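Local coordinates for dipeptidase AC. Metallo peptidase. MEROPS family M19 (Rhodobacter sphaeroides, PDB 3LY0), which probably hydrolyses dipeptides as a zinc-dependent metallodipeptidase, and is seen here with two zinc ions and a phosphinate mimic of L-Ala-D-Ala, at residues L213-F218 with T247-A252; H174-R179 with P184-G189. All coordinates share one frame; numbering follows the deposited sequence.

Interaction 1 joins the first turns of helices 215-224 and 248-256, while interaction 2 folds the loop 174-179 against the loop 184-189. Both are partly buried and lie on the same side of the chain's centre, with their own centres about 11 Å apart. Interaction 1 combines a charged pair at its outer side with a buried aromatic-amide contact; interaction 2 has no charged pair across it and relies on van der Waals contacts, many of carbon against oxygen, and on bridging waters. They meet directly: Lys216 NZ forms a salt bridge with Asp185 OD1 (2.8 Å), and Asn214 ND2 probably donates to Glu188 O (2.9 Å). Interaction 2 lies nearer the ligand, which touches its Phe178.

Interaction 1 of 2, residues L213-F218 with T247-A252; sequences LNEKGF and TDRQLA
Glu215 and Arg249 meet in a salt bridge at the outer side of this helix pair. Arg249 NH2 donates to Glu215 OE2 at 2.7 Å (N-H...O 160°), the carboxylate receiving it on its anti lone pair, with the two flat groups nearly coplanar. Glu215 gets there with CG anti to its backbone N (chi1 -169°) and an extended chain, whereas Arg249 bends at chi3. A water adds to the grip, giving a proton to Glu215 OE2 and accepting from Arg249 NE at 3.0 Å; it also hydrogen-bonds Thr247 OG1. Arg249 NH2 has a second carboxylate partner in Asp219. Deeper in, Gln250 lies over one face of the Phe218 ring: CG makes a CH-pi contact 3.9 Å from the ring centroid, and NE2 sits 3.4 Å from Phe218 CG, offset toward the rim. The amide plane is steeply inclined to the ring, and both its polar atoms are engaged. NE2 donates to a second water, which in turn donates to Leu213 O, while OE1 accepts from Thr247 N at 2.9 Å. Replacing Phe218 by an alanine would probably open a gap under Gln250, removing the ring face on which its CG and NE2 rest and leaving the amide held by its polar partners alone. Each helix start is capped by its own residues: Asn214 OD1 accepts from Gly217 N (2.8 Å), and Thr247 OG1 from Gln250 N (3.1 Å). With Gln250 OE1 returning the bond to Thr247 N, Thr247 and Gln250 form a capping box. On the 215-224 side, the N-cap Asn214 comes two residues after the zinc ligand His212, a setting consistent with the metal-bearing strand-to-helix loops of a TIM-barrel metallopeptidase.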
ATOM      1  N   LEU A 213      -4.246   8.524  -5.476  1.00  9.98           N
ATOM      2  CA  LEU A 213      -5.284   9.502  -5.787  1.00  9.31           C
ATOM      3  C   LEU A 213      -4.633  10.874  -5.925  1.00 10.85           C
ATOM      4  O   LEU A 213      -3.742  11.215  -5.160  1.00 11.10           O
ATOM      5  CB  LEU A 213      -6.339   9.505  -4.686  1.00 12.11           C
ATOM      6  CG  LEU A 213      -7.643  10.257  -4.968  1.00 10.87           C
ATOM      7  CD1 LEU A 213      -8.341   9.772  -6.241  1.00 12.13           C
ATOM      8  CD2 LEU A 213      -8.560  10.125  -3.774  1.00 13.49           C
ATOM      9  N   ASN A 214      -5.061  11.640  -6.923  1.00 11.03           N
ATOM     10  CA  ASN A 214      -4.523  12.983  -7.089  1.00 10.83           C
ATOM     11  C   ASN A 214      -5.069  13.938  -6.025  1.00 10.83           C
ATOM     12  O   ASN A 214      -5.897  13.566  -5.190  1.00 11.63           O
ATOM     13  CB  ASN A 214      -4.722  13.494  -8.523  1.00 11.14           C
ATOM     14  CG  ASN A 214      -6.183  13.774  -8.874  1.00 10.24           C
ATOM     15  OD1 ASN A 214      -7.049  13.923  -8.002  1.00 11.95           O
ATOM     16  ND2 ASN A 214      -6.452  13.869 -10.183  1.00 11.68           N
ATOM     17  N   GLU A 215      -4.576  15.169  -6.034  1.00 10.69           N
ATOM     18  CA  GLU A 215      -4.867  16.075  -4.931  1.00 11.97           C
ATOM     19  C   GLU A 215      -6.342  16.486  -4.884  1.00 11.22           C
ATOM     20  O   GLU A 215      -6.940  16.602  -3.807  1.00 11.62           O
ATOM     21  CB  GLU A 215      -3.962  17.308  -4.991  1.00 11.88           C
ATOM     22  CG  GLU A 215      -4.029  18.153  -3.725  1.00 13.93           C
ATOM     23  CD  GLU A 215      -2.923  19.185  -3.617  1.00 17.07           C
ATOM     24  OE1 GLU A 215      -1.989  19.161  -4.433  1.00 18.51           O
ATOM     25  OE2 GLU A 215      -2.995  20.012  -2.688  1.00 21.00           O
ATOM     26  N   LYS A 216      -6.939  16.698  -6.050  1.00 12.14           N
ATOM     27  CA  LYS A 216      -8.352  17.066  -6.070  1.00 12.64           C
ATOM     28  C   LYS A 216      -9.212  15.914  -5.566  1.00 13.07           C
ATOM     29  O   LYS A 216     -10.159  16.131  -4.815  1.00 13.33           O
ATOM     30  CB  LYS A 216      -8.806  17.526  -7.456  1.00 14.63           C
ATOM     31  CG  LYS A 216      -8.226  18.879  -7.853  1.00 14.29           C
ATOM     32  CD  LYS A 216      -8.831  19.387  -9.160  1.00 21.72           C
ATOM     33  CE  LYS A 216      -8.139  20.662  -9.648  1.00 25.28           C
ATOM     34  NZ  LYS A 216      -6.875  20.384 -10.394  1.00 25.15           N
ATOM     35  N   GLY A 217      -8.863  14.690  -5.956  1.00 11.80           N
ATOM     36  CA  GLY A 217      -9.602  13.529  -5.480  1.00 10.90           C
ATOM     37  C   GLY A 217      -9.421  13.373  -3.979  1.00 10.44           C
ATOM     38  O   GLY A 217     -10.367  13.057  -3.249  1.00 11.73           O
ATOM     39  N   PHE A 218      -8.190  13.609  -3.518  1.00 10.88           N
ATOM     40  CA  PHE A 218      -7.879  13.575  -2.097  1.00 11.58           C
ATOM     41  C   PHE A 218      -8.760  14.572  -1.339  1.00 11.35           C
ATOM     42  O   PHE A 218      -9.345  14.247  -0.308  1.00 11.85           O
ATOM     43  CB  PHE A 218      -6.390  13.899  -1.908  1.00 11.77           C
ATOM     44  CG  PHE A 218      -5.955  14.018  -0.470  1.00 11.36           C
ATOM     45  CD1 PHE A 218      -5.266  12.987   0.147  1.00 13.05           C
ATOM     46  CD2 PHE A 218      -6.222  15.175   0.255  1.00 16.01           C
ATOM     47  CE1 PHE A 218      -4.849  13.105   1.477  1.00 14.94           C
ATOM     48  CE2 PHE A 218      -5.812  15.298   1.582  1.00 17.33           C
ATOM     49  CZ  PHE A 218      -5.135  14.266   2.192  1.00 15.88           C
ATOM     50  N   THR A 247       1.710  16.301   0.462  1.00 11.45           N
ATOM     51  CA  THR A 247       2.148  17.632   0.896  1.00 12.47           C
ATOM     52  C   THR A 247       1.828  17.836   2.372  1.00 12.01           C
ATOM     53  O   THR A 247       1.042  17.085   2.967  1.00 12.25           O
ATOM     54  CB  THR A 247       1.449  18.744   0.110  1.00 13.26           C
ATOM     55  OG1 THR A 247       0.063  18.789   0.480  1.00 14.13           O
ATOM     56  CG2 THR A 247       1.560  18.500  -1.390  1.00 15.42           C
ATOM     57  N   ASP A 248       2.440  18.851   2.971  1.00 13.59           N
ATOM     58  CA  ASP A 248       2.179  19.134   4.376  1.00 12.76           C
ATOM     59  C   ASP A 248       0.710  19.459   4.616  1.00 14.86           C
ATOM     60  O   ASP A 248       0.158  19.121   5.667  1.00 16.03           O
ATOM     61  CB  ASP A 248       3.080  20.267   4.886  1.00 14.69           C
ATOM     62  CG  ASP A 248       4.516  19.819   5.109  1.00 18.16           C
ATOM     63  OD1 ASP A 248       4.814  18.613   4.972  1.00 15.84           O
ATOM     64  OD2 ASP A 248       5.354  20.688   5.424  1.00 21.57           O
ATOM     65  N   ARG A 249       0.076  20.099   3.636  1.00 14.96           N
ATOM     66  CA  ARG A 249      -1.343  20.402   3.728  1.00 14.22           C
ATOM     67  C   ARG A 249      -2.149  19.110   3.787  1.00 14.98           C
ATOM     68  O   ARG A 249      -3.068  18.974   4.591  1.00 14.95           O
ATOM     69  CB  ARG A 249      -1.803  21.254   2.548  1.00 14.97           C
ATOM     70  CG  ARG A 249      -3.232  21.770   2.712  1.00 19.98           C
ATOM     71  CD  ARG A 249      -3.764  22.400   1.443  1.00 19.24           C
ATOM     72  NE  ARG A 249      -3.859  21.418   0.367  1.00 18.78           N
ATOM     73  CZ  ARG A 249      -4.922  20.645   0.155  1.00 22.60           C
ATOM     74  NH1 ARG A 249      -5.989  20.751   0.936  1.00 23.33           N
ATOM     75  NH2 ARG A 249      -4.916  19.770  -0.836  1.00 20.37           N
ATOM     76  N   GLN A 250      -1.790  18.163   2.930  1.00 12.41           N
ATOM     77  CA  GLN A 250      -2.452  16.863   2.950  1.00 11.96           C
ATOM     78  C   GLN A 250      -2.205  16.123   4.272  1.00 12.28           C
ATOM     79  O   GLN A 250      -3.113  15.523   4.855  1.00 14.21           O
ATOM     80  CB  GLN A 250      -1.984  16.018   1.768  1.00 11.60           C
ATOM     81  CG  GLN A 250      -2.497  16.495   0.423  1.00 12.81           C
ATOM     82  CD  GLN A 250      -1.937  15.672  -0.710  1.00 12.67           C
ATOM     83  OE1 GLN A 250      -0.730  15.608  -0.897  1.00 11.74           O
ATOM     84  NE2 GLN A 250      -2.815  15.011  -1.463  1.00 14.12           N
ATOM     85  N   LEU A 251      -0.966  16.163   4.748  1.00 11.61           N
ATOM     86  CA  LEU A 251      -0.647  15.541   6.025  1.00 11.97           C
ATOM     87  C   LEU A 251      -1.492  16.135   7.160  1.00 12.23           C
ATOM     88  O   LEU A 251      -1.945  15.411   8.050  1.00 12.88           O
ATOM     89  CB  LEU A 251       0.850  15.671   6.341  1.00 11.41           C
ATOM     90  CG  LEU A 251       1.813  14.928   5.414  1.00 12.16           C
ATOM     91  CD1 LEU A 251       3.248  15.252   5.804  1.00 13.72           C
ATOM     92  CD2 LEU A 251       1.589  13.424   5.449  1.00 11.52           C
ATOM     93  N   ALA A 252      -1.685  17.453   7.142  1.00 14.14           N
ATOM     94  CA  ALA A 252      -2.453  18.103   8.200  1.00 14.46           C
ATOM     95  C   ALA A 252      -3.901  17.621   8.193  1.00 15.02           C
ATOM     96  O   ALA A 252      -4.502  17.432   9.242  1.00 16.42           O
ATOM     97  CB  ALA A 252      -2.388  19.619   8.055  1.00 15.33           C
TER
HETATM   98  O   HOH W   1      -2.362  12.998  -3.557  1.00 11.98           O
HETATM   99  O   HOH W   2      -1.241  20.758  -0.840  1.00 20.71           O

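Interaction 2 of 2, residues H174-R179 with P184-G189; sequences HGVPFR and PDTGEG
The backbones of 174-179 and 184-189 run alongside each other in opposite directions, with the CA atoms of Val176 and Thr186 5.9 Å apart and those of His174 and Glu188 6.3 Å apart. Neither is regular apart from Arg179, which begins strand 179-180; an inverse gamma turn centred on Asp185 bends the second segment. Waters join the two: one accepts from His174 N and probably donates to Glu188 O, and another donates to Gly175 O while hydrogen-bonding Thr186 OG1 (2.8 Å). Thr186 meets Pro177 tip to tip and crosses Val176 obliquely, its OG1 against the junction of the two residues. With chi1 at 57°, its hydroxyl lies between backbone N and carbonyl carbon, placing OG1 3.4 Å from Pro177 CD and also against Val176 CA and CG1. Val176 CG1 packs further on Pro184 O at 3.6 Å. In this TIM-barrel-clan M19 fold, the paired loops lie beside the dinuclear zinc site: the side chain of Val176 is about 7 Å from the phosphinate inhibitor, and Phe178 lines the ligand pocket. At the other end the His174 ring lies alongside Glu188, its plane almost perpendicular to the carboxylate, with CD2 near Glu188 CB. Gly189 O meets the ring edge in plane, 3.6 Å from His174 CD2. Past the proline, Thr186 CG2 touches Arg179 NH1 at 3.7 Å, while Arg179 NH2 forms a salt bridge with Glu80.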
ATOM      1  N   HIS A 174      -9.435  10.010 -10.615  1.00 11.64           N
ATOM      2  CA  HIS A 174      -8.160  10.091 -11.304  1.00 11.10           C
ATOM      3  C   HIS A 174      -6.964   9.948 -10.389  1.00 10.87           C
ATOM      4  O   HIS A 174      -6.911  10.550  -9.318  1.00 11.86           O
ATOM      5  CB  HIS A 174      -8.086  11.410 -12.073  1.00 11.63           C
ATOM      6  CG  HIS A 174      -9.211  11.579 -13.041  1.00 12.68           C
ATOM      7  ND1 HIS A 174      -9.167  11.069 -14.317  1.00 18.69           N
ATOM      8  CD2 HIS A 174     -10.434  12.141 -12.897  1.00 15.88           C
ATOM      9  CE1 HIS A 174     -10.307  11.334 -14.932  1.00 17.69           C
ATOM     10  NE2 HIS A 174     -11.093  11.984 -14.092  1.00 17.73           N
ATOM     11  N   GLY A 175      -6.016   9.127 -10.829  1.00 10.38           N
ATOM     12  CA  GLY A 175      -4.764   8.926 -10.118  1.00  9.15           C
ATOM     13  C   GLY A 175      -3.645   9.781 -10.686  1.00 11.62           C
ATOM     14  O   GLY A 175      -3.713  10.273 -11.822  1.00 11.75           O
ATOM     15  N   VAL A 176      -2.586   9.951  -9.906  1.00 10.62           N
ATOM     16  CA  VAL A 176      -1.471  10.760 -10.368  1.00 10.16           C
ATOM     17  C   VAL A 176      -0.648   9.981 -11.371  1.00 11.92           C
ATOM     18  O   VAL A 176      -0.455   8.781 -11.228  1.00 11.63           O
ATOM     19  CB  VAL A 176      -0.535  11.212  -9.207  1.00 10.33           C
ATOM     20  CG1 VAL A 176      -1.272  12.100  -8.226  1.00 11.53           C
ATOM     21  CG2 VAL A 176       0.134  10.011  -8.508  1.00 10.90           C
ATOM     22  N   PRO A 177      -0.143  10.661 -12.403  1.00 12.43           N
ATOM     23  CA  PRO A 177       0.903  10.025 -13.196  1.00 11.94           C
ATOM     24  C   PRO A 177       2.180   9.985 -12.375  1.00 12.30           C
ATOM     25  O   PRO A 177       2.325  10.788 -11.443  1.00 14.79           O
ATOM     26  CB  PRO A 177       1.081  10.997 -14.365  1.00 13.80           C
ATOM     27  CG  PRO A 177       0.708  12.331 -13.776  1.00 17.44           C
ATOM     28  CD  PRO A 177      -0.436  12.035 -12.853  1.00 15.87           C
ATOM     29  N   PHE A 178       3.086   9.071 -12.694  1.00 11.29           N
ATOM     30  CA  PHE A 178       4.390   9.050 -12.039  1.00 12.61           C
ATOM     31  C   PHE A 178       5.263  10.142 -12.626  1.00 12.51           C
ATOM     32  O   PHE A 178       5.594  10.106 -13.811  1.00 14.65           O
ATOM     33  CB  PHE A 178       5.061   7.696 -12.227  1.00 14.31           C
ATOM     34  CG  PHE A 178       4.306   6.572 -11.607  1.00 13.32           C
ATOM     35  CD1 PHE A 178       4.366   6.358 -10.236  1.00 15.53           C
ATOM     36  CD2 PHE A 178       3.515   5.739 -12.382  1.00 15.30           C
ATOM     37  CE1 PHE A 178       3.660   5.328  -9.652  1.00 12.83           C
ATOM     38  CE2 PHE A 178       2.810   4.703 -11.805  1.00 15.42           C
ATOM     39  CZ  PHE A 178       2.879   4.496 -10.437  1.00 15.23           C
ATOM     40  N   ARG A 179       5.631  11.114 -11.797  1.00 12.38           N
ATOM     41  CA  ARG A 179       6.422  12.244 -12.265  1.00 12.65           C
ATOM     42  C   ARG A 179       7.332  12.739 -11.152  1.00 13.44           C
ATOM     43  O   ARG A 179       6.987  12.668  -9.977  1.00 12.53           O
ATOM     44  CB  ARG A 179       5.479  13.360 -12.717  1.00 13.95           C
ATOM     45  CG  ARG A 179       6.109  14.703 -12.979  1.00 19.55           C
ATOM     46  CD  ARG A 179       5.015  15.706 -13.321  1.00 25.13           C
ATOM     47  NE  ARG A 179       4.258  15.271 -14.490  1.00 25.43           N
ATOM     48  CZ  ARG A 179       2.936  15.352 -14.628  1.00 26.30           C
ATOM     49  NH1 ARG A 179       2.177  15.873 -13.673  1.00 27.98           N
ATOM     50  NH2 ARG A 179       2.368  14.924 -15.743  1.00 32.00           N
ATOM     51  N   PRO A 184       1.136  16.849  -6.551  1.00 13.07           N
ATOM     52  CA  PRO A 184       0.104  15.811  -6.682  1.00 11.47           C
ATOM     53  C   PRO A 184      -1.176  16.336  -7.338  1.00 12.52           C
ATOM     54  O   PRO A 184      -2.089  15.559  -7.596  1.00 11.75           O
ATOM     55  CB  PRO A 184      -0.198  15.412  -5.233  1.00 12.22           C
ATOM     56  CG  PRO A 184       0.793  16.085  -4.388  1.00 18.02           C
ATOM     57  CD  PRO A 184       1.363  17.244  -5.154  1.00 13.06           C
ATOM     58  N   ASP A 185      -1.255  17.635  -7.609  1.00 13.03           N
ATOM     59  CA  ASP A 185      -2.451  18.204  -8.235  1.00 14.36           C
ATOM     60  C   ASP A 185      -2.360  18.060  -9.746  1.00 15.83           C
ATOM     61  O   ASP A 185      -2.079  19.019 -10.466  1.00 16.91           O
ATOM     62  CB  ASP A 185      -2.613  19.671  -7.824  1.00 15.48           C
ATOM     63  CG  ASP A 185      -3.941  20.259  -8.250  1.00 18.70           C
ATOM     64  OD1 ASP A 185      -4.807  19.513  -8.752  1.00 19.51           O
ATOM     65  OD2 ASP A 185      -4.121  21.486  -8.081  1.00 21.59           O
ATOM     66  N   THR A 186      -2.619  16.847 -10.220  1.00 13.84           N
ATOM     67  CA  THR A 186      -2.348  16.480 -11.603  1.00 13.60           C
ATOM     68  C   THR A 186      -3.583  16.357 -12.488  1.00 13.33           C
ATOM     69  O   THR A 186      -3.465  16.163 -13.702  1.00 15.90           O
ATOM     70  CB  THR A 186      -1.576  15.158 -11.663  1.00 12.89           C
ATOM     71  OG1 THR A 186      -2.333  14.143 -10.983  1.00 13.26           O
ATOM     72  CG2 THR A 186      -0.231  15.301 -10.987  1.00 14.34           C
ATOM     73  N   GLY A 187      -4.764  16.460 -11.886  1.00 13.14           N
ATOM     74  CA  GLY A 187      -5.994  16.323 -12.653  1.00 14.47           C
ATOM     75  C   GLY A 187      -7.292  16.514 -11.891  1.00 13.73           C
ATOM     76  O   GLY A 187      -7.323  17.094 -10.801  1.00 15.21           O
ATOM     77  N   GLU A 188      -8.376  16.005 -12.473  1.00 15.10           N
ATOM     78  CA  GLU A 188      -9.709  16.216 -11.930  1.00 16.02           C
ATOM     79  C   GLU A 188      -9.987  15.375 -10.692  1.00 14.12           C
ATOM     80  O   GLU A 188      -9.329  14.360 -10.451  1.00 14.17           O
ATOM     81  CB  GLU A 188     -10.767  15.906 -12.991  1.00 16.43           C
ATOM     82  CG  GLU A 188     -10.687  16.783 -14.227  1.00 21.53           C
ATOM     83  CD  GLU A 188     -11.706  16.395 -15.285  1.00 30.40           C
ATOM     84  OE1 GLU A 188     -11.750  17.067 -16.338  1.00 39.31           O
ATOM     85  OE2 GLU A 188     -12.465  15.421 -15.069  1.00 34.19           O
ATOM     86  N   GLY A 189     -10.969  15.802  -9.909  1.00 14.99           N
ATOM     87  CA  GLY A 189     -11.356  15.083  -8.714  1.00 13.90           C
ATOM     88  C   GLY A 189     -12.261  13.893  -8.975  1.00 13.35           C
ATOM     89  O   GLY A 189     -12.321  13.375 -10.093  1.00 13.43           O
TER
HETATM   90  O   HOH W   3      -9.494  12.138  -8.709  1.00 12.78           O
HETATM   91  O   HOH W   4      -4.461  12.922 -12.265  1.00 13.64           O